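Local coordinates for protein 6-carboxyhexanoate--CoA ligase (Aquifex aeolicus, PDB 5TV6) that belongs to the 6-carboxyhexanoate--CoA ligase (BioW) family of enzymes and holds a bound pimelic acid in this model, at residues E78-K83 with V200-L205; K82-E87 with G190-K195; G109-G114 with D210-R215; L179-D184 with P204-G209. All coordinates share one frame; numbering follows the deposited sequence.

Interaction 1 (E78-K83 with V200-L205); sequences EFAVKK and VRITPL. With PML (pimelic acid), chain C.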
loop_
_atom_site.group_PDB
_atom_site.type_symbol
_atom_site.label_atom_id
_atom_site.label_comp_id
_atom_site.label_asym_id
_atom_site.label_seq_id
_atom_site.Cartn_x
_atom_site.Cartn_y
_atom_site.Cartn_z
ATOM N N GLU A 78 19.197 -2.382 4.521
ATOM C CA GLU A 78 20.187 -2.832 3.547
ATOM C C GLU A 78 19.677 -4.035 2.775
ATOM O O GLU A 78 19.897 -4.147 1.560
ATOM C CB GLU A 78 21.507 -3.151 4.244
ATOM C CG GLU A 78 22.086 -1.948 4.993
ATOM C CD GLU A 78 23.579 -1.745 4.762
ATOM O OE1 GLU A 78 23.951 -1.309 3.652
ATOM O OE2 GLU A 78 24.363 -2.012 5.701
ATOM N N PHE A 79 18.975 -4.942 3.463
ATOM C CA PHE A 79 18.420 -6.100 2.776
ATOM C C PHE A 79 17.308 -5.696 1.818
ATOM O O PHE A 79 17.164 -6.302 0.751
ATOM C CB PHE A 79 17.920 -7.129 3.794
ATOM C CG PHE A 79 17.200 -8.280 3.173
ATOM C CD1 PHE A 79 17.891 -9.246 2.464
ATOM C CD2 PHE A 79 15.827 -8.400 3.296
ATOM C CE1 PHE A 79 17.224 -10.321 1.884
ATOM C CE2 PHE A 79 15.153 -9.457 2.727
ATOM C CZ PHE A 79 15.854 -10.428 2.015
ATOM N N ALA A 80 16.512 -4.682 2.175
ATOM C CA ALA A 80 15.501 -4.190 1.245
ATOM C C ALA A 80 16.148 -3.661 -0.030
ATOM O O ALA A 80 15.714 -3.994 -1.144
ATOM C CB ALA A 80 14.654 -3.113 1.922
ATOM N N VAL A 81 17.216 -2.862 0.119
ATOM C CA VAL A 81 17.952 -2.349 -1.039
ATOM C C VAL A 81 18.440 -3.499 -1.921
ATOM O O VAL A 81 18.267 -3.486 -3.148
ATOM C CB VAL A 81 19.114 -1.451 -0.576
ATOM C CG1 VAL A 81 19.945 -1.016 -1.755
ATOM C CG2 VAL A 81 18.584 -0.237 0.174
ATOM N N LYS A 82 19.041 -4.521 -1.307
ATOM C CA LYS A 82 19.496 -5.687 -2.063
ATOM C C LYS A 82 18.373 -6.328 -2.881
ATOM O O LYS A 82 18.583 -6.728 -4.032
ATOM C CB LYS A 82 20.097 -6.718 -1.110
ATOM C CG LYS A 82 20.476 -8.024 -1.796
ATOM C CD LYS A 82 20.668 -9.141 -0.789
ATOM C CE LYS A 82 21.150 -10.410 -1.469
ATOM N NZ LYS A 82 21.362 -11.508 -0.481
ATOM N N LYS A 83 17.178 -6.477 -2.289
ATOM C CA LYS A 83 16.106 -7.191 -2.988
ATOM C C LYS A 83 15.443 -6.328 -4.062
ATOM O O LYS A 83 14.949 -6.859 -5.064
ATOM C CB LYS A 83 15.058 -7.698 -1.992
ATOM C CG LYS A 83 15.560 -8.737 -1.002
ATOM C CD LYS A 83 15.863 -10.080 -1.687
ATOM C CE LYS A 83 14.637 -10.641 -2.390
ATOM N NZ LYS A 83 14.807 -12.061 -2.793
ATOM N N VAL A 200 8.015 -9.443 -0.282
ATOM C CA VAL A 200 9.112 -9.754 0.638
ATOM C C VAL A 200 8.895 -8.960 1.921
ATOM O O VAL A 200 9.242 -7.776 1.993
ATOM C CB VAL A 200 10.481 -9.442 0.018
ATOM C CG1 VAL A 200 11.594 -9.834 0.967
ATOM C CG2 VAL A 200 10.649 -10.157 -1.308
ATOM N N ARG A 201 8.337 -9.607 2.949
ATOM C CA ARG A 201 8.138 -8.942 4.233
ATOM C C ARG A 201 9.472 -8.881 4.970
ATOM O O ARG A 201 10.213 -9.868 5.008
ATOM C CB ARG A 201 7.079 -9.661 5.076
ATOM C CG ARG A 201 5.809 -9.999 4.305
ATOM C CD ARG A 201 4.809 -10.912 5.070
ATOM N NE ARG A 201 4.327 -10.318 6.318
ATOM C CZ ARG A 201 4.621 -10.767 7.544
ATOM N NH1 ARG A 201 5.391 -11.849 7.715
ATOM N NH2 ARG A 201 4.132 -10.138 8.610
ATOM N N ILE A 202 9.785 -7.711 5.528
ATOM C CA ILE A 202 11.045 -7.439 6.211
ATOM C C ILE A 202 10.722 -6.810 7.559
ATOM O O ILE A 202 9.912 -5.880 7.623
ATOM C CB ILE A 202 11.935 -6.495 5.380
ATOM C CG1 ILE A 202 12.127 -7.060 3.977
ATOM C CG2 ILE A 202 13.251 -6.202 6.100
ATOM C CD1 ILE A 202 12.790 -6.099 3.058
ATOM N N THR A 203 11.341 -7.312 8.631
ATOM C CA THR A 203 11.095 -6.747 9.963
ATOM C C THR A 203 12.423 -6.254 10.489
ATOM O O THR A 203 13.463 -6.787 10.080
ATOM C CB THR A 203 10.418 -7.739 10.926
ATOM O OG1 THR A 203 9.277 -8.291 10.269
ATOM C CG2 THR A 203 9.916 -7.028 12.180
ATOM N N PRO A 204 12.355 -5.392 11.527
ATOM C CA PRO A 204 12.586 -3.967 11.828
ATOM C C PRO A 204 13.012 -3.123 10.630
ATOM O O PRO A 204 14.198 -2.949 10.424
ATOM C CB PRO A 204 13.686 -4.005 12.888
ATOM C CG PRO A 204 14.392 -5.263 12.608
ATOM C CD PRO A 204 13.220 -6.183 12.420
ATOM N N LEU A 205 12.060 -2.604 9.858
ATOM C CA LEU A 205 12.398 -1.589 8.867
ATOM C C LEU A 205 12.488 -0.192 9.474
ATOM O O LEU A 205 12.815 0.762 8.759
ATOM C CB LEU A 205 11.384 -1.603 7.725
ATOM C CG LEU A 205 11.762 -2.583 6.626
ATOM C CD1 LEU A 205 10.697 -2.660 5.549
ATOM C CD2 LEU A 205 13.110 -2.190 6.035
HETATM C C1 PML C . 1.015 -0.198 6.481
HETATM O O11 PML C . 1.182 0.902 5.881
HETATM O O12 PML C . 0.440 -0.247 7.614
HETATM C C2 PML C . 1.531 -1.478 5.827
HETATM C C3 PML C . 2.376 -2.257 6.826
HETATM C C4 PML C . 3.284 -3.268 6.154
HETATM C C5 PML C . 2.600 -4.618 6.025
HETATM C C6 PML C . 3.643 -5.700 6.263
HETATM C C7 PML C . 3.001 -7.058 6.537
HETATM O O71 PML C . 2.683 -7.773 5.557
HETATM O O72 PML C . 2.806 -7.451 7.720
#

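Interaction 2 (K82-E87 with G190-K195); sequences KKLTQE and GYVSGK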
loop_
_atom_site.group_PDB
_atom_site.type_symbol
_atom_site.label_atom_id
_atom_site.label_comp_id
_atom_site.label_asym_id
_atom_site.label_seq_id
_atom_site.Cartn_x
_atom_site.Cartn_y
_atom_site.Cartn_z
ATOM N N LYS A 82 19.041 -4.521 -1.307
ATOM C CA LYS A 82 19.496 -5.687 -2.063
ATOM C C LYS A 82 18.373 -6.328 -2.881
ATOM O O LYS A 82 18.583 -6.728 -4.032
ATOM C CB LYS A 82 20.097 -6.718 -1.110
ATOM C CG LYS A 82 20.476 -8.024 -1.796
ATOM C CD LYS A 82 20.668 -9.141 -0.789
ATOM C CE LYS A 82 21.150 -10.410 -1.469
ATOM N NZ LYS A 82 21.362 -11.508 -0.481
ATOM N N LYS A 83 17.178 -6.477 -2.289
ATOM C CA LYS A 83 16.106 -7.191 -2.988
ATOM C C LYS A 83 15.443 -6.328 -4.062
ATOM O O LYS A 83 14.949 -6.859 -5.064
ATOM C CB LYS A 83 15.058 -7.698 -1.992
ATOM C CG LYS A 83 15.560 -8.737 -1.002
ATOM C CD LYS A 83 15.863 -10.080 -1.687
ATOM C CE LYS A 83 14.637 -10.641 -2.390
ATOM N NZ LYS A 83 14.807 -12.061 -2.793
ATOM N N LEU A 84 15.409 -5.008 -3.865
ATOM C CA LEU A 84 15.037 -4.105 -4.953
ATOM C C LEU A 84 15.976 -4.282 -6.140
ATOM O O LEU A 84 15.539 -4.454 -7.287
ATOM C CB LEU A 84 15.070 -2.666 -4.450
ATOM C CG LEU A 84 13.979 -2.351 -3.441
ATOM C CD1 LEU A 84 14.319 -1.089 -2.682
ATOM C CD2 LEU A 84 12.651 -2.228 -4.167
ATOM N N THR A 85 17.279 -4.247 -5.870
ATOM C CA THR A 85 18.322 -4.499 -6.849
ATOM C C THR A 85 17.991 -5.689 -7.741
ATOM O O THR A 85 18.257 -5.657 -8.945
ATOM C CB THR A 85 19.640 -4.699 -6.107
ATOM O OG1 THR A 85 20.131 -3.423 -5.666
ATOM C CG2 THR A 85 20.671 -5.424 -6.964
ATOM N N GLN A 86 17.376 -6.727 -7.183
ATOM C CA GLN A 86 17.041 -7.883 -8.004
ATOM C C GLN A 86 15.835 -7.640 -8.903
ATOM O O GLN A 86 15.498 -8.517 -9.706
ATOM C CB GLN A 86 16.792 -9.095 -7.112
ATOM C CG GLN A 86 17.774 -9.203 -5.956
ATOM C CD GLN A 86 17.566 -10.465 -5.117
ATOM O OE1 GLN A 86 16.604 -11.219 -5.318
ATOM N NE2 GLN A 86 18.486 -10.706 -4.180
ATOM N N GLU A 87 15.168 -6.490 -8.776
ATOM C CA GLU A 87 14.092 -6.094 -9.678
ATOM C C GLU A 87 14.576 -5.138 -10.762
ATOM O O GLU A 87 13.765 -4.426 -11.370
ATOM C CB GLU A 87 12.939 -5.459 -8.895
ATOM C CG GLU A 87 12.056 -6.460 -8.163
ATOM C CD GLU A 87 11.226 -7.292 -9.116
ATOM O OE1 GLU A 87 10.910 -6.767 -10.197
ATOM O OE2 GLU A 87 10.889 -8.453 -8.791
ATOM N N GLY A 190 7.659 -4.157 7.351
ATOM C CA GLY A 190 7.290 -3.525 6.109
ATOM C C GLY A 190 7.544 -4.478 4.978
ATOM O O GLY A 190 7.544 -5.695 5.192
ATOM N N TYR A 191 7.773 -3.972 3.774
ATOM C CA TYR A 191 8.025 -4.916 2.705
ATOM C C TYR A 191 8.655 -4.233 1.508
ATOM O O TYR A 191 8.650 -3.009 1.377
ATOM C CB TYR A 191 6.749 -5.638 2.278
ATOM C CG TYR A 191 5.652 -4.753 1.745
ATOM C CD1 TYR A 191 5.609 -4.411 0.411
ATOM C CD2 TYR A 191 4.630 -4.287 2.577
ATOM C CE1 TYR A 191 4.607 -3.618 -0.083
ATOM C CE2 TYR A 191 3.612 -3.492 2.081
ATOM C CZ TYR A 191 3.611 -3.165 0.746
ATOM O OH TYR A 191 2.619 -2.384 0.209
ATOM N N VAL A 192 9.202 -5.072 0.650
ATOM C CA VAL A 192 9.629 -4.729 -0.691
ATOM C C VAL A 192 8.876 -5.672 -1.614
ATOM O O VAL A 192 8.535 -6.794 -1.220
ATOM C CB VAL A 192 11.162 -4.855 -0.812
ATOM C CG1 VAL A 192 11.572 -5.123 -2.212
ATOM C CG2 VAL A 192 11.827 -3.582 -0.295
ATOM N N SER A 193 8.555 -5.208 -2.818
ATOM C CA SER A 193 7.614 -5.957 -3.639
ATOM C C SER A 193 7.931 -5.811 -5.124
ATOM O O SER A 193 8.304 -4.731 -5.587
ATOM C CB SER A 193 6.189 -5.482 -3.338
ATOM O OG SER A 193 5.397 -5.483 -4.503
ATOM N N GLY A 194 7.762 -6.896 -5.868
ATOM C CA GLY A 194 7.999 -6.865 -7.296
ATOM C C GLY A 194 7.511 -8.140 -7.945
ATOM O O GLY A 194 7.297 -9.160 -7.276
ATOM N N LYS A 195 7.342 -8.072 -9.273
ATOM C CA LYS A 195 6.744 -9.186 -10.003
ATOM C C LYS A 195 7.628 -10.428 -9.968
ATOM O O LYS A 195 7.108 -11.543 -10.072
ATOM C CB LYS A 195 6.445 -8.764 -11.447
ATOM C CG LYS A 195 5.333 -7.706 -11.564
ATOM C CD LYS A 195 5.040 -7.289 -13.009
ATOM C CE LYS A 195 4.157 -8.308 -13.728
ATOM N NZ LYS A 195 2.712 -8.147 -13.407
#

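Interaction 3 (G109-G114 with D210-R215); sequences GGNMRG and DPLGGR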
loop_
_atom_site.group_PDB
_atom_site.type_symbol
_atom_site.label_atom_id
_atom_site.label_comp_id
_atom_site.label_asym_id
_atom_site.label_seq_id
_atom_site.Cartn_x
_atom_site.Cartn_y
_atom_site.Cartn_z
ATOM N N GLY A 109 7.585 18.183 6.138
ATOM C CA GLY A 109 7.740 17.387 7.338
ATOM C C GLY A 109 6.626 16.369 7.495
ATOM O O GLY A 109 5.512 16.537 6.977
ATOM N N GLY A 110 6.931 15.288 8.216
ATOM C CA GLY A 110 5.934 14.288 8.555
ATOM C C GLY A 110 5.680 13.277 7.448
ATOM O O GLY A 110 6.511 13.046 6.556
ATOM N N ASN A 111 4.487 12.677 7.508
ATOM C CA ASN A 111 4.088 11.585 6.621
ATOM C C ASN A 111 3.105 12.072 5.565
ATOM O O ASN A 111 2.063 12.648 5.898
ATOM C CB ASN A 111 3.452 10.440 7.414
ATOM C CG ASN A 111 4.468 9.628 8.187
ATOM O OD1 ASN A 111 5.559 9.331 7.689
ATOM N ND2 ASN A 111 4.125 9.280 9.418
HETATM N N MSE A 112 3.421 11.803 4.301
HETATM C CA MSE A 112 2.428 11.867 3.235
HETATM C C MSE A 112 1.351 10.836 3.555
HETATM O O MSE A 112 1.597 9.907 4.323
HETATM C CB MSE A 112 3.036 11.535 1.873
HETATM C CG MSE A 112 4.466 11.995 1.631
HETATM SE SE MSE A 112 4.764 12.463 -0.249
HETATM C CE MSE A 112 4.447 10.756 -1.076
ATOM N N ARG A 113 0.169 10.963 2.960
ATOM C CA ARG A 113 -0.800 9.881 3.013
ATOM C C ARG A 113 -0.961 9.192 1.668
ATOM O O ARG A 113 -1.893 8.403 1.488
ATOM C CB ARG A 113 -2.148 10.378 3.533
ATOM C CG ARG A 113 -2.407 9.908 4.963
ATOM C CD ARG A 113 -3.873 9.637 5.230
ATOM N NE ARG A 113 -4.693 10.821 5.003
ATOM C CZ ARG A 113 -5.726 10.860 4.169
ATOM N NH1 ARG A 113 -6.066 9.774 3.482
ATOM N NH2 ARG A 113 -6.418 11.986 4.028
ATOM N N GLY A 114 -0.067 9.460 0.728
ATOM C CA GLY A 114 -0.025 8.732 -0.520
ATOM C C GLY A 114 1.394 8.291 -0.780
ATOM O O GLY A 114 2.246 8.401 0.105
ATOM N N ASP A 210 9.371 5.184 16.272
ATOM C CA ASP A 210 9.513 6.016 15.085
ATOM C C ASP A 210 8.154 6.148 14.401
ATOM O O ASP A 210 7.469 5.133 14.185
ATOM C CB ASP A 210 10.552 5.397 14.144
ATOM C CG ASP A 210 10.859 6.262 12.927
ATOM O OD1 ASP A 210 10.226 7.316 12.750
ATOM O OD2 ASP A 210 11.736 5.870 12.124
ATOM N N PRO A 211 7.692 7.368 14.089
ATOM C CA PRO A 211 6.357 7.512 13.508
ATOM C C PRO A 211 6.393 7.882 12.041
ATOM O O PRO A 211 5.391 8.370 11.516
ATOM C CB PRO A 211 5.759 8.649 14.329
ATOM C CG PRO A 211 6.957 9.572 14.484
ATOM C CD PRO A 211 8.187 8.665 14.597
ATOM N N LEU A 212 7.523 7.691 11.373
ATOM C CA LEU A 212 7.639 8.037 9.963
ATOM C C LEU A 212 7.552 6.786 9.096
ATOM O O LEU A 212 8.420 5.902 9.167
ATOM C CB LEU A 212 8.937 8.793 9.680
ATOM C CG LEU A 212 9.075 10.132 10.397
ATOM C CD1 LEU A 212 10.190 10.951 9.776
ATOM C CD2 LEU A 212 7.758 10.883 10.370
ATOM N N GLY A 213 6.519 6.733 8.258
ATOM C CA GLY A 213 6.361 5.659 7.305
ATOM C C GLY A 213 5.957 6.147 5.933
ATOM O O GLY A 213 6.020 7.346 5.646
ATOM N N GLY A 214 5.548 5.227 5.069
ATOM C CA GLY A 214 5.098 5.627 3.761
ATOM C C GLY A 214 5.458 4.625 2.701
ATOM O O GLY A 214 6.098 3.614 2.983
ATOM N N ARG A 215 5.031 4.884 1.479
ATOM C CA ARG A 215 5.333 4.028 0.351
ATOM C C ARG A 215 6.134 4.817 -0.671
ATOM O O ARG A 215 6.125 6.048 -0.678
ATOM C CB ARG A 215 4.053 3.470 -0.293
ATOM C CG ARG A 215 3.445 2.324 0.478
ATOM C CD ARG A 215 2.096 1.917 -0.054
ATOM N NE ARG A 215 1.139 1.866 1.042
ATOM C CZ ARG A 215 0.834 0.775 1.735
ATOM N NH1 ARG A 215 1.388 -0.392 1.440
ATOM N NH2 ARG A 215 -0.039 0.854 2.725
#

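Interaction 4 (L179-D184 with P204-G209); sequences LCWSDD and PLKEKG. With PML (pimelic acid), chain C.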
loop_
_atom_site.group_PDB
_atom_site.type_symbol
_atom_site.label_atom_id
_atom_site.label_comp_id
_atom_site.label_asym_id
_atom_site.label_seq_id
_atom_site.Cartn_x
_atom_site.Cartn_y
_atom_site.Cartn_z
ATOM N N LEU A 179 8.535 -0.040 -2.187
ATOM C CA LEU A 179 9.130 -0.025 -0.860
ATOM C C LEU A 179 8.139 0.615 0.103
ATOM O O LEU A 179 7.550 1.652 -0.216
ATOM C CB LEU A 179 10.451 0.740 -0.855
ATOM C CG LEU A 179 10.986 1.082 0.538
ATOM C CD1 LEU A 179 11.514 -0.163 1.195
ATOM C CD2 LEU A 179 12.071 2.147 0.456
ATOM N N CYS A 180 7.963 0.004 1.281
ATOM C CA CYS A 180 6.897 0.400 2.198
ATOM C C CYS A 180 7.217 -0.059 3.613
ATOM O O CYS A 180 7.584 -1.222 3.816
ATOM C CB CYS A 180 5.546 -0.201 1.757
ATOM S SG CYS A 180 4.234 -0.117 3.006
ATOM N N TRP A 181 7.062 0.839 4.584
ATOM C CA TRP A 181 6.832 0.408 5.951
ATOM C C TRP A 181 5.801 1.327 6.581
ATOM O O TRP A 181 5.410 2.342 6.007
ATOM C CB TRP A 181 8.125 0.316 6.777
ATOM C CG TRP A 181 8.950 1.557 6.992
ATOM C CD1 TRP A 181 8.784 2.494 7.970
ATOM C CD2 TRP A 181 10.132 1.938 6.268
ATOM N NE1 TRP A 181 9.764 3.455 7.878
ATOM C CE2 TRP A 181 10.604 3.138 6.842
ATOM C CE3 TRP A 181 10.820 1.392 5.181
ATOM C CZ2 TRP A 181 11.729 3.802 6.365
ATOM C CZ3 TRP A 181 11.936 2.051 4.704
ATOM C CH2 TRP A 181 12.380 3.248 5.297
ATOM N N SER A 182 5.316 0.931 7.750
ATOM C CA SER A 182 4.168 1.597 8.335
ATOM C C SER A 182 4.593 2.886 9.022
ATOM O O SER A 182 5.747 3.054 9.422
ATOM C CB SER A 182 3.477 0.676 9.344
ATOM O OG SER A 182 2.218 1.179 9.751
ATOM N N ASP A 183 3.645 3.804 9.169
ATOM C CA ASP A 183 3.910 4.955 10.014
ATOM C C ASP A 183 3.410 4.765 11.435
ATOM O O ASP A 183 3.795 5.545 12.311
ATOM C CB ASP A 183 3.325 6.241 9.417
ATOM C CG ASP A 183 1.968 6.045 8.794
ATOM O OD1 ASP A 183 1.023 5.676 9.529
ATOM O OD2 ASP A 183 1.848 6.311 7.574
ATOM N N ASP A 184 2.587 3.749 11.686
ATOM C CA ASP A 184 2.284 3.340 13.048
ATOM C C ASP A 184 3.591 3.085 13.793
ATOM O O ASP A 184 4.431 2.315 13.309
ATOM C CB ASP A 184 1.417 2.079 13.035
ATOM C CG ASP A 184 1.011 1.602 14.428
ATOM O OD1 ASP A 184 1.804 1.689 15.386
ATOM O OD2 ASP A 184 -0.120 1.096 14.563
ATOM N N PRO A 204 12.355 -5.392 11.527
ATOM C CA PRO A 204 12.586 -3.967 11.828
ATOM C C PRO A 204 13.012 -3.123 10.630
ATOM O O PRO A 204 14.198 -2.949 10.424
ATOM C CB PRO A 204 13.686 -4.005 12.888
ATOM C CG PRO A 204 14.392 -5.263 12.608
ATOM C CD PRO A 204 13.220 -6.183 12.420
ATOM N N LEU A 205 12.060 -2.604 9.858
ATOM C CA LEU A 205 12.398 -1.589 8.867
ATOM C C LEU A 205 12.488 -0.192 9.474
ATOM O O LEU A 205 12.815 0.762 8.759
ATOM C CB LEU A 205 11.384 -1.603 7.725
ATOM C CG LEU A 205 11.762 -2.583 6.626
ATOM C CD1 LEU A 205 10.697 -2.660 5.549
ATOM C CD2 LEU A 205 13.110 -2.190 6.035
ATOM N N LYS A 206 12.231 -0.062 10.771
ATOM C CA LYS A 206 12.298 1.204 11.479
ATOM C C LYS A 206 12.237 0.878 12.958
ATOM O O LYS A 206 11.706 -0.164 13.354
ATOM C CB LYS A 206 11.146 2.140 11.096
ATOM C CG LYS A 206 9.846 1.822 11.844
ATOM C CD LYS A 206 8.646 2.579 11.294
ATOM C CE LYS A 206 7.452 2.479 12.227
ATOM N NZ LYS A 206 6.256 3.162 11.666
ATOM N N GLU A 207 12.775 1.785 13.770
ATOM C CA GLU A 207 12.777 1.584 15.213
ATOM C C GLU A 207 11.371 1.723 15.772
ATOM O O GLU A 207 10.558 2.499 15.272
ATOM C CB GLU A 207 13.695 2.599 15.894
ATOM C CG GLU A 207 14.549 2.037 17.021
ATOM C CD GLU A 207 15.814 1.358 16.520
ATOM O OE1 GLU A 207 16.148 0.272 17.038
ATOM O OE2 GLU A 207 16.475 1.912 15.610
ATOM N N LYS A 208 11.084 0.962 16.822
ATOM C CA LYS A 208 9.841 1.184 17.544
ATOM C C LYS A 208 9.765 2.647 17.975
ATOM O O LYS A 208 10.788 3.314 18.165
ATOM C CB LYS A 208 9.746 0.254 18.753
ATOM C CG LYS A 208 8.370 -0.341 18.951
ATOM C CD LYS A 208 8.201 -0.927 20.345
ATOM C CE LYS A 208 6.723 -1.130 20.713
ATOM N NZ LYS A 208 6.208 -2.487 20.320
ATOM N N GLY A 209 8.540 3.165 18.080
ATOM C CA GLY A 209 8.326 4.562 18.401
ATOM C C GLY A 209 8.579 5.548 17.275
ATOM O O GLY A 209 8.060 6.669 17.328
HETATM C C1 PML C . 1.015 -0.198 6.481
HETATM O O11 PML C . 1.182 0.902 5.881
HETATM O O12 PML C . 0.440 -0.247 7.614
HETATM C C2 PML C . 1.531 -1.478 5.827
HETATM C C3 PML C . 2.376 -2.257 6.826
HETATM C C4 PML C . 3.284 -3.268 6.154
HETATM C C5 PML C . 2.600 -4.618 6.025
HETATM C C6 PML C . 3.643 -5.700 6.263
HETATM C C7 PML C . 3.001 -7.058 6.537
HETATM O O71 PML C . 2.683 -7.773 5.557
HETATM O O72 PML C . 2.806 -7.451 7.720
#

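Interaction 1 (E78-K83 with V200-L205)
Ile202 reaches from its strand into the angle between Phe79 and Ala80 on the helix, which runs nearly antiparallel to it, with axes 9.7 Å apart at 163°. From CB, which points at the helix, the chain puts CG1 beside the backbone N (chi1 -54°), and CG1 arrives at the edge of the Phe79 ring, in its plane, 4.0 Å from CD2. The terminal methyl touches both residues: Ile202 CD1 is 3.8 Å from Phe79 CD2 and 3.7 Å from Ala80 CB. Next door, Val200 splits its two methyls between partners, CG1 meeting Phe79 CE2 at 4.0 Å and CG2 lying 4.2 Å from Lys83 CE. Arg201 sits between these two residues and points the opposite way, where its guanidinium meets pimelic acid edge-on in a two-pronged grip: NE bonds to O71 at 3.1 Å (164°) and NH2 to O72 at 3.1 Å. Thr67 takes up NH1. The strand therefore presents a greasy side to helix 73-85 and an arginine to the ligand. Between these two segments the contact is apolar, consistent with hydrophobic packing, whereas the carboxylate of pimelic acid is held by two directional hydrogen bonds, probably strengthened by charge.

Interaction 2 (K82-E87 with G190-K195)
Val192 is where strand 190-194 first meets the helix, its side chain pushed up against Leu84. Both methyls take part: Val192 CG1 comes within 3.7 Å of Leu84 CD2, while Val192 CG2 lies 4.0 Å from Leu84 CG, so the branch point of the leucine faces the fork of the valine. Leu84 starts off to one side of the strand, but with CG beside its backbone N (chi1 -69°) its end swings in. The aliphatic root of Lys83 adds a looser touch, CB to Val192 CG1 at 4.3 Å, before that lysine turns off to bond Gln86 OE1 through NZ from above the amide plane. Ser193 points away from the helix, as expected of alternating strand residues, and rests on helix 158-172. The six-stranded mixed sheet is thus sandwiched here, with helix 73-85 on one side and helix 158-172 on the other. At Gly194 no side chain stands in the way, and the carboxylate of Glu87 comes down on the main chain, CD 3.7 Å from Gly194 CA. A bend at chi2 (-70°) carries it there. Lys195 N is still 3.6 Å from Glu87 OE2; that oxygen instead accepts from the backbone N of Glu196 and of Ile197, in the turn leading to strand 198-203, two donors that would be expected to favour the charged carboxylate.

Interaction 3 (G109-G114 with D210-R215)
Asn111 and Leu212 mark the closest approach of two loop backbones, their CA atoms 6.0 Å apart, and what joins the two loops is the Asn111 side chain. Its CB points at the other loop, and with CG beside the backbone N the carboxamide is laid against the run from Pro211 to Gly213. There it behaves like a stray peptide group, giving with one end and accepting with the other. Asn111 ND2 donates to Pro211 O at 2.6 Å (150°), arriving in the plane of that carbonyl. Asn111 OD1 accepts from Gly213 N at 2.8 Å, a more bent bond (140°) whose donor is tilted 35° from the amide carbonyl plane. The two bonds together should fix the rotation of the carboxamide. Each loop runs into a strand: segment 109-114 leads to strand 115-119, and segment 210-215 opens strand 214-219. These strands are parallel neighbours at one border of the mixed sheet, so the asparagine links the loops just ahead of their pairing. Leu212 adds a little apolar cover, with CD2 3.8 Å from Asn111 OD1 and 4.3 Å from Gly110 CA. Its own backbone N is held at 3.1 Å by Asp210 OD1, an Asx turn that includes the bonded Pro211 carbonyl and leads to the Gly213 N-H. Gly110, at positive phi, bends the first loop next to the asparagine, and the ND2 end of Asn111 also rests on Asp183.

Interaction 4 (L179-D184 with P204-G209)
Trp181 turns one face of its indole to Leu205 and Lys206, and here the contact is dense. Leu205 O sits 3.7 Å above the indole plane, over its centre, while Leu205 CB meets Trp181 CB at 3.9 Å. Lys206 passes the pyrrole end, with CD 3.3 Å from Trp181 CD1. Its CG takes the crowded position between backbone N and carbonyl carbon (chi1 81°), and from there the chain runs out straight to deliver NZ to the turn after the strand. NZ donates to Asp184 O at 2.6 Å from well above the carbonyl plane; Ser182 O is modelled nearer still, too near for that length to be trusted. The buried lysine thus brings its polar end to the main chain of the turn. Ser182 OG donates to pimelic acid O12 at 3.1 Å and accepts from Asp184 N at 3.2 Å, an ST turn consistent with a hydroxyl held toward the ligand. Beyond Lys206 the fit ends: Glu207, Lys208 and Gly209 lie on the solvent side and leave the strand segment untouched. Around the core, Leu101 of helix 91-103 lies against Trp181, Arg77 of helix 73-85 bonds Leu205 O, and strands 190-194 and 214-219 flank strand 177-181.

Interactions 1 and 2 share helix 73-85 and place it on two neighbouring strands, 198-203 and 190-194, of one mixed sheet; both pack by apolar side chains, aromatic as well as aliphatic in interaction 1, with interaction 2 turning polar toward its partly exposed end. Interaction 4 is likewise buried but joins strand 177-181 to the loop that follows strand 198-203, and it combines an aromatic core with a lysine whose amine reaches main-chain carbonyls. Interaction 3 is the surface member, built on one carboxamide, and interaction 4 nests within the loop it closes; Gly214 N bonded to Trp181 O ties the two together. Interactions 1 and 4 each contribute a residue to pimelic acid, at its opposite carboxylates.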